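Local coordinates for protein aromatic amino acid aminotransferase I (Candida albicans WO-1, PDB 6HNU) that probably transfers amino groups between aromatic amino acids and 2-oxoglutarate, using pyridoxal 5'-phosphate as cofactor, at residues Y233-A236 against D240-I243. Sequence-based numbering, arbitrary orientation.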
loop_
_atom_site.group_PDB
_atom_site.type_symbol
_atom_site.label_atom_id
_atom_site.label_comp_id
_atom_site.label_asym_id
_atom_site.label_seq_id
_atom_site.Cartn_x
_atom_site.Cartn_y
_atom_site.Cartn_z
ATOM N N TYR B 233 -17.639 3.182 -25.059
ATOM C CA TYR B 233 -17.542 4.576 -24.539
ATOM C C TYR B 233 -18.896 5.271 -24.722
ATOM O O TYR B 233 -19.433 5.879 -23.776
ATOM C CB TYR B 233 -16.375 5.345 -25.176
ATOM C CG TYR B 233 -16.203 6.687 -24.522
ATOM C CD1 TYR B 233 -15.641 6.772 -23.253
ATOM C CD2 TYR B 233 -16.770 7.833 -25.051
ATOM C CE1 TYR B 233 -15.545 7.965 -22.571
ATOM C CE2 TYR B 233 -16.656 9.050 -24.389
ATOM C CZ TYR B 233 -16.055 9.117 -23.138
ATOM O OH TYR B 233 -15.963 10.292 -22.452
ATOM N N ASP B 234 -19.506 5.124 -25.903
ATOM C CA ASP B 234 -20.838 5.741 -26.195
ATOM C C ASP B 234 -21.900 5.210 -25.218
ATOM O O ASP B 234 -22.762 5.996 -24.779
ATOM C CB ASP B 234 -21.243 5.539 -27.662
ATOM C CG ASP B 234 -20.416 6.357 -28.637
ATOM O OD1 ASP B 234 -19.678 7.190 -28.177
ATOM O OD2 ASP B 234 -20.495 6.102 -29.846
ATOM N N ILE B 235 -21.853 3.932 -24.876
ATOM C CA ILE B 235 -22.806 3.328 -23.904
ATOM C C ILE B 235 -22.552 3.934 -22.522
ATOM O O ILE B 235 -23.519 4.336 -21.866
ATOM C CB ILE B 235 -22.671 1.803 -23.933
ATOM C CG1 ILE B 235 -23.108 1.270 -25.304
ATOM C CG2 ILE B 235 -23.425 1.162 -22.791
ATOM C CD1 ILE B 235 -22.624 -0.108 -25.555
ATOM N N ALA B 236 -21.286 4.068 -22.111
ATOM C CA ALA B 236 -20.942 4.665 -20.788
ATOM C C ALA B 236 -21.489 6.098 -20.752
ATOM O O ALA B 236 -22.044 6.491 -19.749
ATOM C CB ALA B 236 -19.446 4.613 -20.583
ATOM N N ASP B 240 -24.498 7.028 -18.433
ATOM C CA ASP B 240 -23.784 7.765 -17.352
ATOM C C ASP B 240 -23.214 6.825 -16.285
ATOM O O ASP B 240 -23.541 6.962 -15.112
ATOM C CB ASP B 240 -24.690 8.833 -16.741
ATOM C CG ASP B 240 -23.943 9.762 -15.806
ATOM O OD1 ASP B 240 -22.717 9.926 -15.999
ATOM O OD2 ASP B 240 -24.594 10.272 -14.867
ATOM N N PHE B 241 -22.261 5.970 -16.663
ATOM C CA PHE B 241 -21.434 5.190 -15.721
ATOM C C PHE B 241 -19.977 5.430 -16.135
ATOM O O PHE B 241 -19.737 5.866 -17.283
ATOM C CB PHE B 241 -21.863 3.718 -15.624
ATOM C CG PHE B 241 -21.836 2.924 -16.909
ATOM C CD1 PHE B 241 -20.643 2.429 -17.426
ATOM C CD2 PHE B 241 -23.006 2.645 -17.592
ATOM C CE1 PHE B 241 -20.637 1.748 -18.633
ATOM C CE2 PHE B 241 -23.001 1.919 -18.772
ATOM C CZ PHE B 241 -21.817 1.461 -19.281
ATOM N N LEU B 242 -19.042 5.196 -15.220
ATOM C CA LEU B 242 -17.594 5.350 -15.515
ATOM C C LEU B 242 -17.053 4.105 -16.205
ATOM O O LEU B 242 -17.643 3.016 -16.134
ATOM C CB LEU B 242 -16.806 5.603 -14.224
ATOM C CG LEU B 242 -17.329 6.720 -13.332
ATOM C CD1 LEU B 242 -16.717 6.639 -11.964
ATOM C CD2 LEU B 242 -17.084 8.064 -13.952
ATOM N N ILE B 243 -15.878 4.235 -16.800
ATOM C CA ILE B 243 -15.146 3.045 -17.291
ATOM C C ILE B 243 -13.837 3.011 -16.525
ATOM O O ILE B 243 -13.112 4.031 -16.540
ATOM C CB ILE B 243 -14.930 3.066 -18.818
ATOM C CG1 ILE B 243 -16.236 2.930 -19.598
ATOM C CG2 ILE B 243 -13.908 2.017 -19.233
ATOM C CD1 ILE B 243 -16.097 3.263 -21.068
#
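Phe-241 folds its side chain back over Ala-236, in the last turns of helix 226-239. Its CB leads to CG set between the backbone N and the carbonyl carbon (chi1 59°), and this turns the ring toward the helix. CD1 passes the CA and CB of Ala-236. CE1 lies 3.6 Å from Ala-236 CA and nearly as close to its CB. The CA of Ala-236 sits over one ring face, 3.8 Å from the centroid, as a CH-pi contact. CZ lies over Ala-236 CA too, and meets Ile-235 CG2 at the ring edge, 3.9 Å away. Phe-241 N donates to Ala-236 O (3.1 Å). This 6→1 bond, with Asp-240 at positive phi, closes helix 226-239 in a Schellman motif. Asp-240 OD1 makes a salt bridge with Arg-291 and OD2 a hydrogen bond with His-14. Ile-243 CD1 packs on Ala-236 CB at 3.6 Å and reaches Tyr-233 CA. The Tyr-233 hydroxyl bonds to Asp-287. The contact is the helix-to-strand return of the beta-alpha-beta unit 209-212, 226-239 and 242-246. Ile-235 and Phe-241 also touch helix 192-200, while strand 242-246 lies between parallel strands 209-212 and 292-297 of the large mixed sheet.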